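Local coordinates for YcaO (Methanopyrus kandleri, PDB 6CIB), which binds ATP-type nucleotides and magnesium and probably drives ATP-dependent backbone thioamidation of peptides, as a member of the YcaO family, at residues Glu9-Phe14 with Ala157-Leu162; Glu78-Ala83 with Val344-Val349; Glu112-Val117 with Glu131-Trp136; Leu163-Arg168 with Val349-Ala354. All blocks are in the same frame, centred on the assembly; numbering follows the deposited sequence.

Interaction 1. Residues Glu9-Phe14 with Ala157-Leu162; sequences EGFRAF and AVIQGL. With ADP (adenosine-5'-diphosphate), chain G.
The guanidinium group of Arg12 lies flat over the adenine of ADP, which covers one of its faces: ADP C4 sits 3.2 Å above the guanidinium plane, offset toward the rim, and CD, NE and CZ follow the fused rings from ADP C6 toward ADP C4. The bend at chi2 (-64°) carries the end of the chain back along the base toward the helix of residues 157-162. In the plane of the same group, at its edge, NH2 donates a nearly straight hydrogen bond to ADP O2' (3.0 Å, 166°) and another to a water that in turn donates to ADP O1A. On the other segment Gln160 reaches the same nucleotide from the helix. Its NE2 gives ADP O1B a bond of 2.7 Å at 168°, while OE1 stands 3.5 Å from Arg12 NH2, oblique to the guanidinium. This is the nucleotide pocket of the YcaO fold, here built by a loop near the N-terminus and by helix 154-177: one residue holds base and ribose, the other the beta-phosphate. A second water bridges the segments, accepting from Phe11 N and donating to Gln160 OE1 at 2.8 Å, so both ends of the amide are engaged. Glu156, one turn back on the helix, makes a salt bridge with Arg12 NH1 and probably helps keep the guanidinium flat on the base. Farther from the ligand, Phe11 and Ile159 cross at about a right angle, with Phe11 CD2 3.8 Å from Ile159 CG2; Leu316 of helix 313-325 also packs on Phe11.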
# COMPACT_ATOMS: atom_id res chain seq x y z
N GLU A 9 -1.59 4.97 12.35
CA GLU A 9 -1.15 4.70 10.97
C GLU A 9 -1.83 3.48 10.35
O GLU A 9 -1.90 3.37 9.13
CB GLU A 9 0.37 4.49 10.90
CG GLU A 9 1.20 5.71 11.24
CD GLU A 9 1.41 5.89 12.73
OE1 GLU A 9 0.90 5.07 13.53
OE2 GLU A 9 2.08 6.86 13.10
N GLY A 10 -2.30 2.56 11.20
CA GLY A 10 -2.99 1.34 10.77
C GLY A 10 -3.66 0.68 11.97
O GLY A 10 -3.55 1.17 13.09
N PHE A 11 -4.36 -0.44 11.72
CA PHE A 11 -5.12 -1.16 12.75
C PHE A 11 -4.28 -2.29 13.34
O PHE A 11 -3.98 -3.28 12.67
CB PHE A 11 -6.44 -1.69 12.18
CG PHE A 11 -7.29 -0.62 11.55
CD1 PHE A 11 -8.11 0.20 12.35
CD2 PHE A 11 -7.28 -0.43 10.17
CE1 PHE A 11 -8.90 1.18 11.76
CE2 PHE A 11 -8.07 0.55 9.58
CZ PHE A 11 -8.88 1.35 10.38
N ARG A 12 -3.91 -2.12 14.61
CA ARG A 12 -2.91 -2.97 15.24
C ARG A 12 -3.35 -3.53 16.59
O ARG A 12 -4.03 -2.86 17.37
CB ARG A 12 -1.58 -2.20 15.40
CG ARG A 12 -0.99 -1.61 14.12
CD ARG A 12 -0.60 -2.69 13.11
NE ARG A 12 -0.23 -2.12 11.81
CZ ARG A 12 0.17 -2.83 10.75
NH1 ARG A 12 0.29 -4.15 10.82
NH2 ARG A 12 0.48 -2.21 9.62
N ALA A 13 -2.96 -4.78 16.85
CA ALA A 13 -3.30 -5.50 18.07
C ALA A 13 -2.29 -5.25 19.20
O ALA A 13 -2.49 -5.69 20.33
CB ALA A 13 -3.43 -6.99 17.78
N PHE A 14 -1.21 -4.54 18.87
CA PHE A 14 -0.14 -4.21 19.81
C PHE A 14 0.25 -2.74 19.65
O PHE A 14 0.11 -2.16 18.57
CB PHE A 14 1.09 -5.11 19.57
CG PHE A 14 0.80 -6.58 19.73
CD1 PHE A 14 0.34 -7.34 18.65
CD2 PHE A 14 0.96 -7.21 20.97
CE1 PHE A 14 0.03 -8.69 18.80
CE2 PHE A 14 0.67 -8.57 21.12
CZ PHE A 14 0.20 -9.31 20.03
N ALA A 157 -2.09 -7.94 8.65
CA ALA A 157 -1.52 -8.00 7.31
C ALA A 157 -2.61 -8.05 6.23
O ALA A 157 -2.49 -7.37 5.20
CB ALA A 157 -0.59 -9.20 7.19
N VAL A 158 -3.66 -8.83 6.45
CA VAL A 158 -4.80 -8.89 5.51
C VAL A 158 -5.47 -7.52 5.35
O VAL A 158 -5.67 -7.06 4.22
CB VAL A 158 -5.83 -9.99 5.86
CG1 VAL A 158 -7.05 -9.93 4.95
CG2 VAL A 158 -5.18 -11.36 5.72
N ILE A 159 -5.79 -6.87 6.47
CA ILE A 159 -6.38 -5.52 6.46
C ILE A 159 -5.48 -4.54 5.67
O ILE A 159 -5.97 -3.86 4.76
CB ILE A 159 -6.65 -4.98 7.89
CG1 ILE A 159 -7.79 -5.78 8.55
CG2 ILE A 159 -6.98 -3.48 7.87
CD1 ILE A 159 -7.80 -5.71 10.06
N GLN A 160 -4.19 -4.50 6.02
CA GLN A 160 -3.23 -3.61 5.38
C GLN A 160 -3.11 -3.88 3.87
O GLN A 160 -3.18 -2.94 3.06
CB GLN A 160 -1.85 -3.73 6.06
CG GLN A 160 -0.82 -2.69 5.62
CD GLN A 160 -0.96 -1.35 6.34
OE1 GLN A 160 -1.84 -1.17 7.18
NE2 GLN A 160 -0.08 -0.41 6.01
N GLY A 161 -2.93 -5.15 3.50
CA GLY A 161 -2.83 -5.56 2.09
C GLY A 161 -4.05 -5.24 1.25
O GLY A 161 -3.92 -4.80 0.10
N LEU A 162 -5.23 -5.45 1.83
CA LEU A 162 -6.51 -5.20 1.14
C LEU A 162 -6.77 -3.71 0.94
O LEU A 162 -7.15 -3.29 -0.16
CB LEU A 162 -7.66 -5.83 1.91
CG LEU A 162 -9.03 -5.97 1.25
CD1 LEU A 162 -8.94 -6.81 -0.02
CD2 LEU A 162 -10.01 -6.60 2.24
PB ADP G . 2.54 0.75 4.03
O1B ADP G . 1.98 -0.63 4.29
O2B ADP G . 1.57 1.71 3.36
O3B ADP G . 3.93 0.77 3.44
PA ADP G . 3.76 1.32 6.60
O1A ADP G . 3.07 1.81 7.85
O2A ADP G . 4.95 2.12 6.13
O3A ADP G . 2.60 1.39 5.51
O5' ADP G . 4.15 -0.22 6.81
C5' ADP G . 5.20 -0.94 6.15
C4' ADP G . 5.09 -2.44 6.49
O4' ADP G . 5.20 -2.62 7.92
C3' ADP G . 3.74 -3.05 6.12
O3' ADP G . 3.91 -4.45 5.83
C2' ADP G . 2.92 -2.91 7.39
O2' ADP G . 1.84 -3.83 7.46
C1' ADP G . 3.97 -3.13 8.47
N9 ADP G . 3.69 -2.42 9.73
C8 ADP G . 3.62 -1.08 9.88
N7 ADP G . 3.34 -0.74 11.16
C5 ADP G . 3.24 -1.88 11.86
C6 ADP G . 2.97 -2.22 13.27
N6 ADP G . 2.76 -1.24 14.19
N1 ADP G . 2.95 -3.53 13.61
C2 ADP G . 3.16 -4.52 12.70
N3 ADP G . 3.42 -4.27 11.39
C4 ADP G . 3.48 -2.99 10.92
O HOH W 1 -4.09 -1.31 8.86
O HOH W 2 0.66 0.83 8.90

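Interaction 2. Residues Glu78-Ala83 with Val344-Val349; sequences ECVERA and VPVVRV. With MG (magnesium ion), chain H; ADP (adenosine-5'-diphosphate), chain G.
Glu81 starts against a valine of the strand and finishes at the metal. Its CB lies 4.2 Å from Val346 CG1, and its CA is about as near to the same methyl. At chi1 76° CG is placed between the backbone N and the carbonyl carbon, and the chain then runs extended, leading the carboxylate away from residues 344-349 to ADP. There OE2 binds the magnesium ion at 2.6 Å. OE1 is modelled as accepting from ADP O3' at 2.4 Å, a distance so short that its exact value is doubtful. Three waters and the carbonyl oxygen of Leu148 also bind the metal; one of these waters donates to ADP O1B, linking the ion to the beta-phosphate through solvent.

One residue earlier, Val80 points toward residues 344-349 and meets Val344, just ahead of the strand. Val80 CG1 and Val344 CG1 reach toward each other tip to tip, 3.8 Å apart, and Val346 CG2 lies beside the same Val80 methyl at 4.2 Å. These branched side chains set the helix on the strand by apolar packing, while Ala150 of the neighbouring strand 148-150 touches both Glu81 and Val346. Helix 68-85 packed on strand 346-351, with a glutamate turned from that interface toward magnesium and nucleotide, belongs to the ATP- and magnesium-binding site of the YcaO family.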
# COMPACT_ATOMS: atom_id res chain seq x y z
N GLU A 78 8.72 -3.58 6.72
CA GLU A 78 8.90 -3.41 5.28
C GLU A 78 10.01 -4.35 4.77
O GLU A 78 9.81 -5.06 3.77
CB GLU A 78 9.24 -1.95 4.96
CG GLU A 78 9.53 -1.63 3.49
CD GLU A 78 8.28 -1.41 2.66
OE1 GLU A 78 7.34 -0.74 3.14
OE2 GLU A 78 8.26 -1.88 1.50
N CYS A 79 11.15 -4.36 5.46
CA CYS A 79 12.23 -5.30 5.16
C CYS A 79 11.79 -6.76 5.26
O CYS A 79 12.14 -7.57 4.40
CB CYS A 79 13.45 -5.04 6.05
SG CYS A 79 14.19 -3.44 5.72
N VAL A 80 10.98 -7.07 6.28
CA VAL A 80 10.50 -8.44 6.53
C VAL A 80 9.58 -8.93 5.40
O VAL A 80 9.79 -10.03 4.87
CB VAL A 80 9.84 -8.59 7.93
CG1 VAL A 80 9.10 -9.92 8.05
CG2 VAL A 80 10.88 -8.51 9.04
N GLU A 81 8.58 -8.11 5.03
CA GLU A 81 7.67 -8.47 3.95
C GLU A 81 8.40 -8.72 2.63
O GLU A 81 8.04 -9.65 1.90
CB GLU A 81 6.51 -7.45 3.79
CG GLU A 81 6.88 -6.14 3.13
CD GLU A 81 5.68 -5.29 2.76
OE1 GLU A 81 4.86 -4.99 3.65
OE2 GLU A 81 5.57 -4.87 1.59
N ARG A 82 9.43 -7.92 2.34
CA ARG A 82 10.21 -8.09 1.11
C ARG A 82 11.01 -9.39 1.09
O ARG A 82 11.09 -10.05 0.05
CB ARG A 82 11.10 -6.87 0.83
CG ARG A 82 10.34 -5.60 0.46
CD ARG A 82 9.59 -5.71 -0.87
NE ARG A 82 10.50 -5.66 -2.02
CZ ARG A 82 10.87 -4.55 -2.65
NH1 ARG A 82 10.41 -3.37 -2.25
NH2 ARG A 82 11.71 -4.62 -3.67
N ALA A 83 11.57 -9.77 2.24
CA ALA A 83 12.26 -11.06 2.36
C ALA A 83 11.29 -12.24 2.21
O ALA A 83 11.60 -13.22 1.54
CB ALA A 83 13.01 -11.15 3.68
N VAL A 344 6.74 -14.42 11.61
CA VAL A 344 6.11 -13.12 11.34
C VAL A 344 5.06 -13.32 10.26
O VAL A 344 5.40 -13.69 9.14
CB VAL A 344 7.11 -12.03 10.87
CG1 VAL A 344 6.40 -10.71 10.64
CG2 VAL A 344 8.25 -11.86 11.87
N PRO A 345 3.78 -13.07 10.59
CA PRO A 345 2.71 -13.15 9.58
C PRO A 345 2.94 -12.19 8.42
O PRO A 345 3.07 -10.98 8.63
CB PRO A 345 1.45 -12.76 10.37
CG PRO A 345 1.77 -13.12 11.79
CD PRO A 345 3.24 -12.86 11.95
N VAL A 346 3.04 -12.75 7.21
CA VAL A 346 3.09 -11.96 5.96
C VAL A 346 2.07 -12.57 5.01
O VAL A 346 1.93 -13.80 4.95
CB VAL A 346 4.51 -11.95 5.30
CG1 VAL A 346 4.52 -11.12 4.01
CG2 VAL A 346 5.57 -11.42 6.26
N VAL A 347 1.35 -11.70 4.30
CA VAL A 347 0.42 -12.15 3.26
C VAL A 347 0.58 -11.38 1.96
O VAL A 347 1.09 -10.25 1.94
CB VAL A 347 -1.08 -12.10 3.69
CG1 VAL A 347 -1.34 -12.91 4.95
CG2 VAL A 347 -1.59 -10.67 3.83
N ARG A 348 0.14 -12.02 0.88
CA ARG A 348 -0.14 -11.34 -0.36
C ARG A 348 -1.65 -11.40 -0.60
O ARG A 348 -2.24 -12.49 -0.68
CB ARG A 348 0.63 -11.98 -1.51
CG ARG A 348 0.61 -11.18 -2.79
CD ARG A 348 1.63 -10.04 -2.76
NE ARG A 348 1.41 -9.10 -3.85
CZ ARG A 348 1.94 -9.21 -5.07
NH1 ARG A 348 2.75 -10.22 -5.38
NH2 ARG A 348 1.65 -8.29 -5.98
N VAL A 349 -2.26 -10.23 -0.70
CA VAL A 349 -3.68 -10.08 -1.04
C VAL A 349 -3.76 -9.71 -2.50
O VAL A 349 -3.09 -8.77 -2.95
CB VAL A 349 -4.37 -8.99 -0.17
CG1 VAL A 349 -5.81 -8.74 -0.63
CG2 VAL A 349 -4.34 -9.40 1.30
MG MG H . 3.41 -3.47 1.85
PB ADP G . 2.54 0.75 4.03
O1B ADP G . 1.98 -0.63 4.29
O2B ADP G . 1.57 1.71 3.36
O3B ADP G . 3.93 0.77 3.44
PA ADP G . 3.76 1.32 6.60
O1A ADP G . 3.07 1.81 7.85
O2A ADP G . 4.95 2.12 6.13
O3A ADP G . 2.60 1.39 5.51
O5' ADP G . 4.15 -0.22 6.81
C5' ADP G . 5.20 -0.94 6.15
C4' ADP G . 5.09 -2.44 6.49
O4' ADP G . 5.20 -2.62 7.92
C3' ADP G . 3.74 -3.05 6.12
O3' ADP G . 3.91 -4.45 5.83
C2' ADP G . 2.92 -2.91 7.39
O2' ADP G . 1.84 -3.83 7.46
C1' ADP G . 3.97 -3.13 8.47
N9 ADP G . 3.69 -2.42 9.73
C8 ADP G . 3.62 -1.08 9.88
N7 ADP G . 3.34 -0.74 11.16
C5 ADP G . 3.24 -1.88 11.86
C6 ADP G . 2.97 -2.22 13.27
N6 ADP G . 2.76 -1.24 14.19
N1 ADP G . 2.95 -3.53 13.61
C2 ADP G . 3.16 -4.52 12.70
N3 ADP G . 3.42 -4.27 11.39
C4 ADP G . 3.48 -2.99 10.92
O HOH W 3 4.75 -1.68 2.12
O HOH W 4 1.58 -2.79 2.91
O HOH W 5 3.21 -3.30 -0.35

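Interaction 3. Residues Glu112-Val117 with Glu131-Trp136; sequences EWVEGV and EVFHPW
Apolar packing centres on Val114, whose side chain points from its strand into the loop of residues 131-136. Its CG2 methyl comes to 3.6 Å from Phe133 CE2 and nearly as close to CZ, approaching the ring obliquely; the two side chains cross at about a right angle. Val114 CB meets Val132 CG2 at 4.1 Å. The two methyls of Val132 divide the work: with CG1 anti to the backbone N (chi1 175°), that methyl lies over the centre of the Phe133 ring, 4.1 Å above its plane, while CG2 turns to Val114. The ring is thus touched by a valine from each segment.

The second kind of contact is between a carboxylate chain and an indole. Glu112 lies at the edge of the Trp136 ring, with CD in its plane and OE1 3.6 Å from Trp136 CZ2. CG is close to both CZ2 and CH2, and the carboxylate and ring planes are 32° apart. Bending at chi2 (77°) helps bring the side chain of Glu112 across this benzo edge at about a right angle, while OE2 forms a salt bridge with Arg94.

Val335 of the central strand 332-336 touches Val114 and Val132, tying the cluster to the sheet. Here the loop after edge strand 124-128 folds back over the next strand, 113-118, and covers part of one face of the five-stranded antiparallel sheet.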
# COMPACT_ATOMS: atom_id res chain seq x y z
N GLU A 112 4.03 -22.34 -12.66
CA GLU A 112 4.27 -22.27 -11.21
C GLU A 112 3.10 -21.59 -10.50
O GLU A 112 2.67 -20.50 -10.89
CB GLU A 112 5.55 -21.49 -10.91
CG GLU A 112 6.85 -22.24 -11.18
CD GLU A 112 7.21 -22.32 -12.65
OE1 GLU A 112 7.08 -21.31 -13.37
OE2 GLU A 112 7.64 -23.41 -13.09
N TRP A 113 2.60 -22.25 -9.46
CA TRP A 113 1.45 -21.79 -8.70
C TRP A 113 1.74 -21.80 -7.22
O TRP A 113 2.62 -22.54 -6.76
CB TRP A 113 0.23 -22.69 -8.96
CG TRP A 113 -0.15 -22.81 -10.40
CD1 TRP A 113 0.37 -23.68 -11.32
CD2 TRP A 113 -1.13 -22.03 -11.10
NE1 TRP A 113 -0.22 -23.50 -12.54
CE2 TRP A 113 -1.15 -22.49 -12.44
CE3 TRP A 113 -1.99 -20.99 -10.73
CZ2 TRP A 113 -2.00 -21.95 -13.41
CZ3 TRP A 113 -2.84 -20.45 -11.69
CH2 TRP A 113 -2.84 -20.94 -13.02
N VAL A 114 1.00 -20.97 -6.48
CA VAL A 114 0.94 -21.02 -5.02
C VAL A 114 -0.53 -21.08 -4.58
O VAL A 114 -1.38 -20.34 -5.10
CB VAL A 114 1.65 -19.82 -4.34
CG1 VAL A 114 1.85 -20.07 -2.86
CG2 VAL A 114 3.01 -19.54 -4.98
N GLU A 115 -0.82 -21.95 -3.62
CA GLU A 115 -2.16 -22.12 -3.08
C GLU A 115 -2.56 -20.94 -2.19
O GLU A 115 -1.90 -20.66 -1.19
CB GLU A 115 -2.25 -23.43 -2.30
CG GLU A 115 -3.67 -23.94 -2.07
CD GLU A 115 -3.74 -25.02 -1.01
OE1 GLU A 115 -2.83 -25.87 -0.97
OE2 GLU A 115 -4.69 -25.01 -0.20
N GLY A 116 -3.63 -20.25 -2.58
CA GLY A 116 -4.24 -19.22 -1.76
C GLY A 116 -5.60 -19.64 -1.22
O GLY A 116 -6.02 -20.79 -1.39
N VAL A 117 -6.27 -18.70 -0.55
CA VAL A 117 -7.65 -18.91 -0.08
C VAL A 117 -8.54 -17.80 -0.63
O VAL A 117 -8.20 -16.61 -0.55
CB VAL A 117 -7.77 -18.98 1.47
CG1 VAL A 117 -9.12 -19.54 1.88
CG2 VAL A 117 -6.67 -19.85 2.08
N GLU A 131 2.19 -13.67 -9.48
CA GLU A 131 1.20 -12.87 -8.78
C GLU A 131 1.35 -12.97 -7.26
O GLU A 131 0.53 -12.43 -6.51
CB GLU A 131 -0.22 -13.28 -9.20
CG GLU A 131 -0.60 -12.92 -10.63
CD GLU A 131 -0.46 -11.43 -10.92
OE1 GLU A 131 -0.88 -10.60 -10.07
OE2 GLU A 131 0.05 -11.10 -12.00
N VAL A 132 2.39 -13.65 -6.80
CA VAL A 132 2.63 -13.82 -5.38
C VAL A 132 4.00 -13.24 -5.01
O VAL A 132 4.12 -12.39 -4.11
CB VAL A 132 2.52 -15.31 -4.95
CG1 VAL A 132 2.88 -15.49 -3.49
CG2 VAL A 132 1.12 -15.84 -5.19
N PHE A 133 5.04 -13.71 -5.72
CA PHE A 133 6.42 -13.42 -5.37
C PHE A 133 6.94 -12.15 -6.01
O PHE A 133 6.34 -11.62 -6.96
CB PHE A 133 7.32 -14.61 -5.72
CG PHE A 133 6.99 -15.89 -4.99
CD1 PHE A 133 7.02 -15.95 -3.59
CD2 PHE A 133 6.65 -17.04 -5.70
CE1 PHE A 133 6.72 -17.13 -2.92
CE2 PHE A 133 6.36 -18.22 -5.04
CZ PHE A 133 6.39 -18.27 -3.65
N HIS A 134 8.06 -11.66 -5.47
CA HIS A 134 8.83 -10.56 -6.04
C HIS A 134 10.28 -10.67 -5.57
O HIS A 134 10.51 -10.74 -4.36
CB HIS A 134 8.25 -9.20 -5.63
CG HIS A 134 8.95 -8.04 -6.26
ND1 HIS A 134 8.85 -7.77 -7.61
CD2 HIS A 134 9.77 -7.10 -5.74
CE1 HIS A 134 9.58 -6.70 -7.89
NE2 HIS A 134 10.15 -6.28 -6.77
N PRO A 135 11.26 -10.70 -6.51
CA PRO A 135 11.06 -10.63 -7.96
C PRO A 135 10.82 -12.00 -8.61
O PRO A 135 11.45 -12.99 -8.23
CB PRO A 135 12.37 -10.02 -8.47
CG PRO A 135 13.39 -10.36 -7.43
CD PRO A 135 12.69 -10.78 -6.16
N TRP A 136 9.91 -12.03 -9.58
CA TRP A 136 9.69 -13.20 -10.42
C TRP A 136 9.78 -12.74 -11.88
O TRP A 136 9.04 -11.84 -12.30
CB TRP A 136 8.35 -13.86 -10.12
CG TRP A 136 8.17 -15.16 -10.81
CD1 TRP A 136 7.79 -15.35 -12.12
CD2 TRP A 136 8.37 -16.46 -10.26
NE1 TRP A 136 7.74 -16.69 -12.41
CE2 TRP A 136 8.09 -17.40 -11.29
CE3 TRP A 136 8.75 -16.94 -9.00
CZ2 TRP A 136 8.18 -18.78 -11.09
CZ3 TRP A 136 8.83 -18.31 -8.79
CH2 TRP A 136 8.55 -19.22 -9.83

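Interaction 4. Residues Leu163-Arg168 with Val349-Ala354; sequences LEVVER and VRVTGA
Val165 and Val351 cross obliquely, one coming from helix 154-177 and the other from the end of strand 346-351. Val165 CG1 is the methyl pressed forward: it lies 3.6 Å from Val351 CG2 and 3.7 Å from Ala354 CB. With CG1 anti to the backbone N (chi1 174°) and CG2 beside it, the isopropyl group straddles the strand's end, so that CG2 turns to the preceding part and meets the carbonyl oxygen of Val349 at 3.8 Å. Its distance to Val349 CG1 is longer, 4.4 Å, a looser touch.

Val351 and Ala354 are brought to the same Val165 methyl by a type I beta turn that runs from one to the other and is closed by Ala354 N donating to Val351 O at 3.1 Å. Leu162, a turn earlier on the helix, packs on Val349 and Val351.

On the helix, Arg168 NE makes a weak bond of 3.4 Å to Glu167 OE2 within a salt bridge. Its guanidinium lies over Glu164 CG, and Arg168 NH2 forms a long salt bridge with Glu164 OE2, charge to charge, with no N-H pointing at the oxygen. Glu164, a magnesium ligand in another structure of this protein, is held by Gly147 N. Arg350 leaves the strand away from the helix, its end curls back nearer, and it pairs with Glu131 and Glu356. Methyls and one backbone carbonyl make the contact, with no polar bond between the segments, which implies that shape and burial set their spacing, while Glu164, Glu167 and Arg168 pair among themselves on the helix.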
# COMPACT_ATOMS: atom_id res chain seq x y z
N LEU A 163 -6.55 -2.92 1.99
CA LEU A 163 -6.62 -1.46 1.89
C LEU A 163 -5.67 -0.90 0.83
O LEU A 163 -6.07 -0.02 0.07
CB LEU A 163 -6.40 -0.80 3.26
CG LEU A 163 -7.56 -0.96 4.28
CD1 LEU A 163 -7.20 -0.36 5.63
CD2 LEU A 163 -8.88 -0.39 3.77
N GLU A 164 -4.45 -1.43 0.76
CA GLU A 164 -3.50 -1.05 -0.29
C GLU A 164 -4.04 -1.32 -1.70
O GLU A 164 -3.91 -0.47 -2.59
CB GLU A 164 -2.16 -1.76 -0.07
CG GLU A 164 -1.08 -1.38 -1.06
CD GLU A 164 0.26 -1.94 -0.64
OE1 GLU A 164 0.64 -3.02 -1.13
OE2 GLU A 164 0.91 -1.32 0.23
N VAL A 165 -4.64 -2.49 -1.90
CA VAL A 165 -5.25 -2.86 -3.19
C VAL A 165 -6.38 -1.88 -3.57
O VAL A 165 -6.47 -1.45 -4.73
CB VAL A 165 -5.72 -4.34 -3.23
CG1 VAL A 165 -6.49 -4.64 -4.52
CG2 VAL A 165 -4.53 -5.30 -3.13
N VAL A 166 -7.23 -1.52 -2.61
CA VAL A 166 -8.30 -0.53 -2.82
C VAL A 166 -7.71 0.83 -3.18
O VAL A 166 -8.16 1.49 -4.12
CB VAL A 166 -9.25 -0.43 -1.60
CG1 VAL A 166 -10.30 0.67 -1.79
CG2 VAL A 166 -9.93 -1.76 -1.36
N GLU A 167 -6.66 1.22 -2.45
CA GLU A 167 -5.94 2.47 -2.67
C GLU A 167 -5.43 2.60 -4.11
O GLU A 167 -5.67 3.62 -4.77
CB GLU A 167 -4.80 2.56 -1.65
CG GLU A 167 -3.87 3.74 -1.81
CD GLU A 167 -2.58 3.55 -1.04
OE1 GLU A 167 -2.62 3.50 0.21
OE2 GLU A 167 -1.52 3.45 -1.69
N ARG A 168 -4.75 1.56 -4.59
CA ARG A 168 -4.21 1.57 -5.95
C ARG A 168 -5.28 1.42 -7.02
O ARG A 168 -5.11 1.90 -8.14
CB ARG A 168 -3.10 0.53 -6.12
CG ARG A 168 -2.05 0.57 -5.02
CD ARG A 168 -0.86 1.43 -5.35
NE ARG A 168 -0.05 1.72 -4.17
CZ ARG A 168 0.83 0.89 -3.60
NH1 ARG A 168 1.02 -0.35 -4.06
NH2 ARG A 168 1.50 1.30 -2.53
N VAL A 349 -2.26 -10.23 -0.70
CA VAL A 349 -3.68 -10.08 -1.04
C VAL A 349 -3.76 -9.71 -2.50
O VAL A 349 -3.09 -8.77 -2.95
CB VAL A 349 -4.37 -8.99 -0.17
CG1 VAL A 349 -5.81 -8.74 -0.63
CG2 VAL A 349 -4.34 -9.40 1.30
N ARG A 350 -4.53 -10.48 -3.26
CA ARG A 350 -4.84 -10.16 -4.65
C ARG A 350 -6.36 -10.02 -4.79
O ARG A 350 -7.12 -10.84 -4.27
CB ARG A 350 -4.33 -11.24 -5.62
CG ARG A 350 -2.89 -11.73 -5.42
CD ARG A 350 -1.84 -10.63 -5.58
NE ARG A 350 -1.78 -10.09 -6.94
CZ ARG A 350 -1.91 -8.81 -7.25
NH1 ARG A 350 -2.08 -7.89 -6.30
NH2 ARG A 350 -1.84 -8.44 -8.53
N VAL A 351 -6.79 -8.98 -5.50
CA VAL A 351 -8.20 -8.82 -5.85
C VAL A 351 -8.23 -8.89 -7.38
O VAL A 351 -7.69 -8.00 -8.07
CB VAL A 351 -8.80 -7.51 -5.27
CG1 VAL A 351 -10.28 -7.37 -5.60
CG2 VAL A 351 -8.62 -7.47 -3.75
N THR A 352 -8.85 -9.95 -7.91
CA THR A 352 -8.62 -10.39 -9.31
C THR A 352 -9.02 -9.40 -10.40
O THR A 352 -8.43 -9.41 -11.47
CB THR A 352 -9.27 -11.75 -9.64
OG1 THR A 352 -10.69 -11.67 -9.47
CG2 THR A 352 -8.69 -12.87 -8.76
N GLY A 353 -10.00 -8.56 -10.11
CA GLY A 353 -10.43 -7.52 -11.05
C GLY A 353 -10.24 -6.09 -10.56
O GLY A 353 -10.81 -5.17 -11.15
N ALA A 354 -9.46 -5.89 -9.49
CA ALA A 354 -9.07 -4.54 -9.06
C ALA A 354 -8.02 -4.00 -10.02
O ALA A 354 -7.18 -4.76 -10.51
CB ALA A 354 -8.53 -4.54 -7.64

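Interactions 1, 2 and 4 are fully buried; interaction 3 lies farthest from the chain centre, and its tryptophan and glutamate are partly exposed. Helix 154-177 serves interactions 1 and 4, strand 346-351 interactions 2 and 4, with Val349 common to both; Leu162 of interaction 1 packs on that valine. Interactions 1 and 2 hold the same ADP from different elements, by a guanidinium laid over the base and an amide N-H to the phosphate in one and by carboxylate and magnesium in the other, whereas 3 and 4 touch no ligand and rest largely on apolar packing. Interaction 3 is tied to the rest by polar links: a weak hydrogen bond from Arg348 to Val132 O, and a salt bridge from Arg350 to Glu131.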